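Local coordinates for protein paenibacillus xanthan lyase (Paenibacillus, PDB 6F2P) that cleaves the polysaccharide xanthan as a lyase, probably removing the terminal mannose of its side chains by beta-elimination, at residues 113-118 and 157-162; 773-778 and 805-810; 809-814 and 873-878. All coordinates share one frame; numbering follows the deposited sequence.

Interaction 1: residues 113-118 and 157-162. With CA (calcium ion), chain F.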
loop_
_atom_site.group_PDB
_atom_site.type_symbol
_atom_site.label_atom_id
_atom_site.label_comp_id
_atom_site.label_asym_id
_atom_site.label_seq_id
_atom_site.Cartn_x
_atom_site.Cartn_y
_atom_site.Cartn_z
ATOM N N PHE A 113 -28.679 -35.612 14.992
ATOM C CA PHE A 113 -27.644 -34.814 15.649
ATOM C C PHE A 113 -27.495 -35.156 17.122
ATOM O O PHE A 113 -28.278 -34.703 17.969
ATOM C CB PHE A 113 -27.944 -33.322 15.510
ATOM C CG PHE A 113 -26.790 -32.447 15.878
ATOM C CD1 PHE A 113 -25.811 -32.142 14.942
ATOM C CD2 PHE A 113 -26.669 -31.932 17.159
ATOM C CE1 PHE A 113 -24.729 -31.332 15.276
ATOM C CE2 PHE A 113 -25.598 -31.122 17.498
ATOM C CZ PHE A 113 -24.624 -30.822 16.555
ATOM N N TYR A 114 -26.463 -35.934 17.421
ATOM C CA TYR A 114 -26.263 -36.458 18.762
ATOM C C TYR A 114 -24.831 -36.927 18.947
ATOM O O TYR A 114 -24.112 -37.184 17.978
ATOM C CB TYR A 114 -27.219 -37.626 19.021
ATOM C CG TYR A 114 -27.083 -38.760 18.025
ATOM C CD1 TYR A 114 -26.152 -39.774 18.212
ATOM C CD2 TYR A 114 -27.892 -38.816 16.895
ATOM C CE1 TYR A 114 -26.028 -40.816 17.298
ATOM C CE2 TYR A 114 -27.776 -39.854 15.973
ATOM C CZ TYR A 114 -26.843 -40.850 16.178
ATOM O OH TYR A 114 -26.727 -41.874 15.258
ATOM N N ASN A 115 -24.433 -37.065 20.202
ATOM C CA ASN A 115 -23.106 -37.557 20.514
ATOM C C ASN A 115 -22.864 -38.948 19.926
ATOM O O ASN A 115 -23.417 -39.938 20.401
ATOM C CB ASN A 115 -22.893 -37.566 22.028
ATOM C CG ASN A 115 -21.554 -38.138 22.421
ATOM O OD1 ASN A 115 -20.615 -38.186 21.614
ATOM N ND2 ASN A 115 -21.450 -38.576 23.675
ATOM N N GLY A 116 -22.043 -39.006 18.881
ATOM C CA GLY A 116 -21.677 -40.262 18.254
ATOM C C GLY A 116 -22.245 -40.412 16.855
ATOM O O GLY A 116 -21.969 -41.396 16.161
ATOM N N CYS A 117 -23.043 -39.432 16.441
ATOM C CA CYS A 117 -23.722 -39.487 15.151
ATOM C C CYS A 117 -22.757 -39.498 13.971
ATOM O O CYS A 117 -21.592 -39.129 14.096
ATOM C CB CYS A 117 -24.656 -38.294 15.010
ATOM S SG CYS A 117 -23.767 -36.737 14.887
ATOM N N SER A 118 -23.259 -39.912 12.817
ATOM C CA SER A 118 -22.464 -39.901 11.603
ATOM C C SER A 118 -22.478 -38.503 11.006
ATOM O O SER A 118 -23.540 -37.921 10.820
ATOM C CB SER A 118 -23.008 -40.914 10.600
ATOM O OG SER A 118 -22.380 -40.762 9.341
ATOM N N ILE A 157 -23.041 -31.221 20.770
ATOM C CA ILE A 157 -22.181 -30.112 20.384
ATOM C C ILE A 157 -20.721 -30.351 20.774
ATOM O O ILE A 157 -19.832 -30.153 19.949
ATOM C CB ILE A 157 -22.683 -28.778 20.949
ATOM C CG1 ILE A 157 -24.093 -28.503 20.424
ATOM C CG2 ILE A 157 -21.720 -27.650 20.575
ATOM C CD1 ILE A 157 -24.637 -27.158 20.815
ATOM N N TYR A 158 -20.468 -30.793 22.008
ATOM C CA TYR A 158 -19.107 -31.176 22.407
ATOM C C TYR A 158 -18.525 -32.229 21.459
ATOM O O TYR A 158 -17.319 -32.261 21.204
ATOM C CB TYR A 158 -19.082 -31.769 23.814
ATOM C CG TYR A 158 -19.137 -30.805 24.986
ATOM C CD1 TYR A 158 -20.088 -29.799 25.052
ATOM C CD2 TYR A 158 -18.268 -30.956 26.060
ATOM C CE1 TYR A 158 -20.154 -28.956 26.143
ATOM C CE2 TYR A 158 -18.324 -30.117 27.152
ATOM C CZ TYR A 158 -19.267 -29.119 27.192
ATOM O OH TYR A 158 -19.324 -28.283 28.288
ATOM N N TYR A 159 -19.387 -33.111 20.968
ATOM C CA TYR A 159 -18.956 -34.175 20.072
ATOM C C TYR A 159 -18.490 -33.628 18.727
ATOM O O TYR A 159 -17.376 -33.913 18.289
ATOM C CB TYR A 159 -20.074 -35.197 19.887
ATOM C CG TYR A 159 -19.853 -36.144 18.739
ATOM C CD1 TYR A 159 -18.827 -37.076 18.773
ATOM C CD2 TYR A 159 -20.678 -36.113 17.623
ATOM C CE1 TYR A 159 -18.623 -37.952 17.720
ATOM C CE2 TYR A 159 -20.487 -36.986 16.566
ATOM C CZ TYR A 159 -19.456 -37.903 16.617
ATOM O OH TYR A 159 -19.256 -38.769 15.564
ATOM N N THR A 160 -19.338 -32.839 18.074
ATOM C CA THR A 160 -18.981 -32.273 16.779
ATOM C C THR A 160 -17.989 -31.111 16.880
ATOM O O THR A 160 -17.187 -30.906 15.972
ATOM C CB THR A 160 -20.217 -31.807 15.996
ATOM O OG1 THR A 160 -20.829 -30.704 16.673
ATOM C CG2 THR A 160 -21.220 -32.936 15.860
ATOM N N GLN A 161 -18.031 -30.360 17.978
ATOM C CA GLN A 161 -17.175 -29.179 18.118
ATOM C C GLN A 161 -16.409 -29.200 19.436
ATOM O O GLN A 161 -16.797 -28.534 20.405
ATOM C CB GLN A 161 -18.010 -27.899 18.013
ATOM C CG GLN A 161 -17.202 -26.613 17.977
ATOM C CD GLN A 161 -16.176 -26.639 16.885
ATOM O OE1 GLN A 161 -14.998 -26.870 17.141
ATOM N NE2 GLN A 161 -16.613 -26.427 15.652
ATOM N N ALA A 162 -15.310 -29.954 19.459
ATOM C CA ALA A 162 -14.609 -30.259 20.712
ATOM C C ALA A 162 -13.578 -29.227 21.128
ATOM O O ALA A 162 -13.407 -28.973 22.316
ATOM C CB ALA A 162 -13.961 -31.629 20.644
HETATM CA CA CA F . -13.101 -27.633 16.206
HETATM O O HOH W 1 -14.282 -29.650 15.444
HETATM O O HOH W 2 -14.084 -27.057 13.923
HETATM O O HOH W 3 -12.151 -29.545 17.433
HETATM O O HOH W 4 -11.613 -28.706 14.793
#

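Interaction 2: residues 773-778 and 805-810. With CA (calcium ion), chain D.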
loop_
_atom_site.group_PDB
_atom_site.type_symbol
_atom_site.label_atom_id
_atom_site.label_comp_id
_atom_site.label_asym_id
_atom_site.label_seq_id
_atom_site.Cartn_x
_atom_site.Cartn_y
_atom_site.Cartn_z
ATOM N N LEU A 773 23.387 -5.415 5.689
ATOM C CA LEU A 773 22.974 -4.946 4.378
ATOM C C LEU A 773 21.633 -5.534 3.971
ATOM O O LEU A 773 21.433 -6.746 4.040
ATOM C CB LEU A 773 24.032 -5.291 3.337
ATOM C CG LEU A 773 25.268 -4.404 3.398
ATOM C CD1 LEU A 773 26.331 -4.890 2.416
ATOM C CD2 LEU A 773 24.866 -2.957 3.121
ATOM N N PRO A 774 20.705 -4.667 3.551
ATOM C CA PRO A 774 19.410 -5.120 3.034
ATOM C C PRO A 774 19.639 -6.001 1.823
ATOM O O PRO A 774 20.477 -5.666 0.980
ATOM C CB PRO A 774 18.710 -3.818 2.626
ATOM C CG PRO A 774 19.815 -2.801 2.507
ATOM C CD PRO A 774 20.849 -3.202 3.507
ATOM N N ILE A 775 18.931 -7.123 1.749
ATOM C CA ILE A 775 19.118 -8.033 0.635
ATOM C C ILE A 775 18.023 -7.854 -0.403
ATOM O O ILE A 775 16.831 -7.947 -0.096
ATOM C CB ILE A 775 19.158 -9.480 1.096
ATOM C CG1 ILE A 775 20.384 -9.702 1.982
ATOM C CG2 ILE A 775 19.171 -10.414 -0.107
ATOM C CD1 ILE A 775 20.452 -11.088 2.609
ATOM N N ASN A 776 18.434 -7.594 -1.636
ATOM C CA ASN A 776 17.480 -7.316 -2.697
ATOM C C ASN A 776 16.998 -8.559 -3.461
ATOM O O ASN A 776 15.885 -8.572 -3.983
ATOM C CB ASN A 776 18.059 -6.271 -3.654
ATOM C CG ASN A 776 17.128 -5.954 -4.811
ATOM O OD1 ASN A 776 16.021 -5.438 -4.618
ATOM N ND2 ASN A 776 17.587 -6.243 -6.031
ATOM N N ALA A 777 17.838 -9.593 -3.516
ATOM C CA ALA A 777 17.540 -10.827 -4.253
ATOM C C ALA A 777 18.532 -11.923 -3.863
ATOM O O ALA A 777 19.682 -11.638 -3.546
ATOM C CB ALA A 777 17.592 -10.582 -5.750
ATOM N N LEU A 778 18.089 -13.177 -3.892
ATOM C CA LEU A 778 18.939 -14.299 -3.484
ATOM C C LEU A 778 18.363 -15.654 -3.898
ATOM O O LEU A 778 17.172 -15.773 -4.191
ATOM C CB LEU A 778 19.183 -14.281 -1.972
ATOM C CG LEU A 778 18.035 -14.721 -1.058
ATOM C CD1 LEU A 778 18.551 -14.979 0.343
ATOM C CD2 LEU A 778 16.928 -13.685 -1.022
ATOM N N ASP A 805 24.264 -19.630 -8.112
ATOM C CA ASP A 805 23.668 -19.152 -6.873
ATOM C C ASP A 805 24.230 -17.767 -6.574
ATOM O O ASP A 805 25.419 -17.505 -6.800
ATOM C CB ASP A 805 24.002 -20.086 -5.710
ATOM C CG ASP A 805 23.023 -21.232 -5.570
ATOM O OD1 ASP A 805 21.957 -21.213 -6.230
ATOM O OD2 ASP A 805 23.320 -22.146 -4.771
ATOM N N TYR A 806 23.386 -16.881 -6.062
ATOM C CA TYR A 806 23.843 -15.534 -5.764
ATOM C C TYR A 806 23.152 -14.945 -4.546
ATOM O O TYR A 806 22.145 -15.472 -4.071
ATOM C CB TYR A 806 23.641 -14.619 -6.977
ATOM C CG TYR A 806 22.193 -14.406 -7.340
ATOM C CD1 TYR A 806 21.464 -13.364 -6.780
ATOM C CD2 TYR A 806 21.554 -15.243 -8.246
ATOM C CE1 TYR A 806 20.137 -13.167 -7.102
ATOM C CE2 TYR A 806 20.229 -15.051 -8.579
ATOM C CZ TYR A 806 19.525 -14.013 -8.001
ATOM O OH TYR A 806 18.204 -13.810 -8.326
ATOM N N VAL A 807 23.726 -13.859 -4.038
ATOM C CA VAL A 807 23.079 -13.004 -3.052
ATOM C C VAL A 807 23.319 -11.571 -3.505
ATOM O O VAL A 807 24.451 -11.190 -3.808
ATOM C CB VAL A 807 23.653 -13.192 -1.636
ATOM C CG1 VAL A 807 22.881 -12.343 -0.631
ATOM C CG2 VAL A 807 23.642 -14.660 -1.238
ATOM N N GLU A 808 22.251 -10.789 -3.585
ATOM C CA GLU A 808 22.341 -9.440 -4.112
ATOM C C GLU A 808 22.001 -8.447 -3.003
ATOM O O GLU A 808 20.925 -8.523 -2.397
ATOM C CB GLU A 808 21.401 -9.287 -5.313
ATOM C CG GLU A 808 21.434 -7.924 -5.988
ATOM C CD GLU A 808 20.604 -7.885 -7.260
ATOM O OE1 GLU A 808 21.200 -7.959 -8.359
ATOM O OE2 GLU A 808 19.360 -7.783 -7.164
ATOM N N PHE A 809 22.930 -7.536 -2.723
ATOM C CA PHE A 809 22.755 -6.571 -1.644
ATOM C C PHE A 809 22.434 -5.183 -2.189
ATOM O O PHE A 809 22.690 -4.891 -3.356
ATOM C CB PHE A 809 24.023 -6.471 -0.799
ATOM C CG PHE A 809 24.501 -7.776 -0.241
ATOM C CD1 PHE A 809 24.055 -8.219 0.997
ATOM C CD2 PHE A 809 25.430 -8.543 -0.932
ATOM C CE1 PHE A 809 24.506 -9.419 1.532
ATOM C CE2 PHE A 809 25.896 -9.736 -0.403
ATOM C CZ PHE A 809 25.432 -10.174 0.834
ATOM N N SER A 810 21.891 -4.324 -1.334
ATOM C CA SER A 810 21.699 -2.932 -1.704
ATOM C C SER A 810 22.562 -2.036 -0.828
ATOM O O SER A 810 22.434 -2.033 0.394
ATOM C CB SER A 810 20.232 -2.522 -1.593
ATOM O OG SER A 810 20.068 -1.182 -2.021
HETATM CA CA CA D . 20.946 -23.234 -4.367
#

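Interaction 3: residues 809-814 and 873-878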
loop_
_atom_site.group_PDB
_atom_site.type_symbol
_atom_site.label_atom_id
_atom_site.label_comp_id
_atom_site.label_asym_id
_atom_site.label_seq_id
_atom_site.Cartn_x
_atom_site.Cartn_y
_atom_site.Cartn_z
ATOM N N PHE A 809 22.930 -7.536 -2.723
ATOM C CA PHE A 809 22.755 -6.571 -1.644
ATOM C C PHE A 809 22.434 -5.183 -2.189
ATOM O O PHE A 809 22.690 -4.891 -3.356
ATOM C CB PHE A 809 24.023 -6.471 -0.799
ATOM C CG PHE A 809 24.501 -7.776 -0.241
ATOM C CD1 PHE A 809 24.055 -8.219 0.997
ATOM C CD2 PHE A 809 25.430 -8.543 -0.932
ATOM C CE1 PHE A 809 24.506 -9.419 1.532
ATOM C CE2 PHE A 809 25.896 -9.736 -0.403
ATOM C CZ PHE A 809 25.432 -10.174 0.834
ATOM N N SER A 810 21.891 -4.324 -1.334
ATOM C CA SER A 810 21.699 -2.932 -1.704
ATOM C C SER A 810 22.562 -2.036 -0.828
ATOM O O SER A 810 22.434 -2.033 0.394
ATOM C CB SER A 810 20.232 -2.522 -1.593
ATOM O OG SER A 810 20.068 -1.182 -2.021
ATOM N N LEU A 811 23.448 -1.281 -1.469
ATOM C CA LEU A 811 24.366 -0.391 -0.775
ATOM C C LEU A 811 24.053 1.053 -1.134
ATOM O O LEU A 811 23.796 1.373 -2.300
ATOM C CB LEU A 811 25.814 -0.706 -1.160
ATOM C CG LEU A 811 26.515 -1.954 -0.605
ATOM C CD1 LEU A 811 25.807 -3.255 -1.008
ATOM C CD2 LEU A 811 27.978 -1.970 -1.056
ATOM N N ASP A 812 24.069 1.925 -0.133
ATOM C CA ASP A 812 23.884 3.349 -0.373
ATOM C C ASP A 812 25.231 4.015 -0.691
ATOM O O ASP A 812 26.041 4.252 0.206
ATOM C CB ASP A 812 23.242 4.011 0.847
ATOM C CG ASP A 812 22.805 5.438 0.575
ATOM O OD1 ASP A 812 23.099 5.958 -0.528
ATOM O OD2 ASP A 812 22.173 6.044 1.471
ATOM N N VAL A 813 25.467 4.305 -1.968
ATOM C CA VAL A 813 26.681 5.002 -2.380
ATOM C C VAL A 813 26.426 6.507 -2.327
ATOM O O VAL A 813 25.836 7.089 -3.245
ATOM C CB VAL A 813 27.122 4.580 -3.792
ATOM C CG1 VAL A 813 28.399 5.322 -4.212
ATOM C CG2 VAL A 813 27.320 3.068 -3.851
ATOM N N THR A 814 26.885 7.131 -1.245
ATOM C CA THR A 814 26.482 8.492 -0.897
ATOM C C THR A 814 27.234 9.595 -1.630
ATOM O O THR A 814 26.845 10.761 -1.561
ATOM C CB THR A 814 26.641 8.729 0.606
ATOM O OG1 THR A 814 28.029 8.656 0.950
ATOM C CG2 THR A 814 25.865 7.672 1.392
ATOM N N TYR A 873 22.817 1.045 -5.030
ATOM C CA TYR A 873 23.346 0.190 -6.086
ATOM C C TYR A 873 23.262 -1.264 -5.648
ATOM O O TYR A 873 23.429 -1.576 -4.472
ATOM C CB TYR A 873 24.794 0.564 -6.423
ATOM C CG TYR A 873 24.927 1.881 -7.157
ATOM C CD1 TYR A 873 24.892 3.089 -6.472
ATOM C CD2 TYR A 873 25.089 1.914 -8.536
ATOM C CE1 TYR A 873 25.001 4.288 -7.135
ATOM C CE2 TYR A 873 25.206 3.113 -9.212
ATOM C CZ TYR A 873 25.163 4.297 -8.506
ATOM O OH TYR A 873 25.280 5.495 -9.176
ATOM N N LEU A 874 22.994 -2.155 -6.591
ATOM C CA LEU A 874 22.887 -3.564 -6.261
ATOM C C LEU A 874 24.215 -4.288 -6.493
ATOM O O LEU A 874 24.674 -4.434 -7.630
ATOM C CB LEU A 874 21.766 -4.224 -7.061
ATOM C CG LEU A 874 20.403 -3.532 -7.023
ATOM C CD1 LEU A 874 19.499 -4.122 -8.104
ATOM C CD2 LEU A 874 19.771 -3.660 -5.641
ATOM N N PHE A 875 24.824 -4.732 -5.398
ATOM C CA PHE A 875 26.059 -5.501 -5.440
ATOM C C PHE A 875 25.708 -6.979 -5.350
ATOM O O PHE A 875 25.261 -7.454 -4.304
ATOM C CB PHE A 875 26.957 -5.138 -4.253
ATOM C CG PHE A 875 27.631 -3.793 -4.364
ATOM C CD1 PHE A 875 26.894 -2.631 -4.488
ATOM C CD2 PHE A 875 29.012 -3.695 -4.286
ATOM C CE1 PHE A 875 27.522 -1.401 -4.565
ATOM C CE2 PHE A 875 29.643 -2.477 -4.361
ATOM C CZ PHE A 875 28.900 -1.326 -4.499
ATOM N N ARG A 876 25.910 -7.710 -6.441
ATOM C CA ARG A 876 25.595 -9.138 -6.471
ATOM C C ARG A 876 26.856 -10.002 -6.487
ATOM O O ARG A 876 27.781 -9.762 -7.273
ATOM C CB ARG A 876 24.726 -9.470 -7.685
ATOM C CG ARG A 876 24.602 -10.953 -7.958
ATOM C CD ARG A 876 23.706 -11.229 -9.154
ATOM N NE ARG A 876 22.401 -10.589 -9.020
ATOM C CZ ARG A 876 21.305 -10.976 -9.669
ATOM N NH1 ARG A 876 21.349 -12.013 -10.494
ATOM N NH2 ARG A 876 20.159 -10.332 -9.483
ATOM N N LEU A 877 26.891 -11.002 -5.613
ATOM C CA LEU A 877 27.987 -11.965 -5.596
ATOM C C LEU A 877 27.484 -13.346 -6.032
ATOM O O LEU A 877 26.679 -13.982 -5.339
ATOM C CB LEU A 877 28.635 -12.034 -4.213
ATOM C CG LEU A 877 29.569 -10.893 -3.785
ATOM C CD1 LEU A 877 29.943 -11.061 -2.337
ATOM C CD2 LEU A 877 30.827 -10.834 -4.650
ATOM N N LYS A 878 27.970 -13.792 -7.188
ATOM C CA LYS A 878 27.480 -14.998 -7.820
ATOM C C LYS A 878 28.500 -16.127 -7.759
ATOM O O LYS A 878 29.657 -15.954 -8.157
ATOM C CB LYS A 878 27.126 -14.715 -9.278
ATOM C CG LYS A 878 26.633 -15.940 -10.042
ATOM C CD LYS A 878 26.398 -15.634 -11.516
ATOM C CE LYS A 878 27.700 -15.304 -12.234
ATOM N NZ LYS A 878 27.489 -15.081 -13.692
#

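Interaction 1: residues 113-118 and 157-162
A calcium site sits at the C-terminal end of helix 147-160, and just ahead of it the last turn of that helix packs against the loop 113-118. Tyr159 carries most of the contact. Its CG is anti to the backbone N (chi1 166°), which lays the ring along the loop with one face under the peptide joining Asn115 to Gly116: Gly116 N stands over the ring centre, and Gly116 CA makes a CH-pi contact 3.9 Å from the centroid of the Tyr159 ring. At the far end of the ring Tyr159 OH donates to Cys117 O over 2.8 Å, in the plane of that carbonyl. Cys117 SG comes to the ring edge, 3.7 Å from Tyr159 CE2, a sulfur-aromatic contact. Asn115 crosses the root of the Tyr159 side chain obliquely, its OD1 3.5 Å from Tyr159 CB.

The loop has this shape because Tyr114 to Cys117 form a type II turn, closed by Cys117 N donating to Tyr114 O at 2.9 Å. Gly116 takes its third position with a phi of 112°, where a side chain would crowd the preceding carbonyl. Turn and helix both belong to the N-terminal alpha-helical domain of the family 8 polysaccharide lyases, the loop being the link between helices 95-111 and 123-141. Deeper in, Phe113 slants across Thr160, its CZ 3.8 Å from Thr160 OG1, while that hydroxyl bonds to Trp126 O.

One residue beyond the helix, Gln161 OE1 binds the calcium ion at 2.2 Å. Ser163, Glu174 and four waters complete the shell. Gln161 NE2 donates to one of those waters and to Gln127 O, which should fix the rotation of the amide and keep its oxygen turned to the metal.

Interaction 2: residues 773-778 and 805-810
Glu808 is at the centre of this antiparallel strand pair, gripped through both its backbone and its carboxylate. Its O accepts a hydrogen bond from Asn776 N at 2.8 Å and a weak one from Ala777 N, while Glu808 N donates to Ala777 O at 2.7 Å, nearly along the C=O axis. Two residues of one strand thus face one of the other: a classic beta bulge, which shifts the register by one between Ile775, paired with Phe809, and Ala777, paired with Glu808.

The bulge also brings Asn776 alongside Glu808. Both side chains set CG anti to the backbone N and run the same way, so that Asn776 ND2 donates to Glu808 OE2 over 2.6 Å. The acceptor lies near the amide plane, but the donor stands 32° out of the carboxylate plane. The other oxygen, OE1, forms a salt bridge with Arg876, so the carboxylate is held at both ends and probably stays ionised. Next to it Ala777 CB meets the edge of the Tyr806 ring, 3.9 Å from CE1.

Leu773, Ile775 and Phe809 gather on the reverse side of the pair, where Leu773 CB comes to 3.7 Å from Phe809 CD1. On the N-terminal side of the bulge, Ser810 N donates to Pro774 O at 3.0 Å and carries the pairing back beyond the first residue of strand 775-778. At the other end Asp805 OD2 binds a calcium ion at 2.6 Å, together with Asp780 and Asn801, tying the start of strand 806-813 to the segments before it.

Strand 775-778 is one of the two outermost strands of its five-stranded sheet. Strand 806-813 lies between it and strand 871-882, and sends Phe809 into the sandwich interior against Leu796 and Phe798 of strand 794-798 and Leu893 and Phe896 of strand 891-900.

Interaction 3: residues 809-814 and 873-878
Two strands of a beta-sandwich sheet, 806-813 and 871-882, run antiparallel here, tied by two hydrogen-bonded pairs with Ser810 and Leu874 between them. Phe809 N points almost straight at Phe875 O over 2.8 Å, and Phe875 N returns the bond to Phe809 O. Leu811 and Tyr873 pair likewise, with Leu811 N donating to Tyr873 O at 3.0 Å.

Leu811, Phe875 and Tyr873 all set CG beside the backbone N, anti to the carbonyl carbon. From there Leu811 bends at chi2 (61°) and brings CD2 over the centre of the Phe875 ring, 3.4 Å from the centroid and only 5° off the normal, a CH-pi contact in which the two side chains cross at about a right angle. An alanine in place of Phe875 would take away the ring under Leu811 CD2 and would probably loosen the packing toward Phe896 of the facing sheet. Further along, Val813 crosses Tyr873 at a similar angle; the tyrosine hydroxyl bonds to Ser869 O. Val813 places CG2 anti to the carbonyl carbon, which sets that methyl 3.6 Å from Tyr873 CD1.

In the fold
Along the chain the three contacts follow in order. Interaction 1 lies in the N-terminal helical domain, its centre about 53 Å from that of interaction 2 and about 60 Å from that of interaction 3, and it touches neither. Interactions 2 and 3 are neighbours, their centres about 8 Å apart in one five-stranded antiparallel sheet: they share strand 806-813, which meets 775-778 along one edge and 871-882 along the other. Phe809 and Ser810 take part in both. The chain therefore combines a helical domain and a separate beta-sandwich, with a calcium ion bound at interaction 1 and another at interaction 2, each at the end of a secondary-structure element.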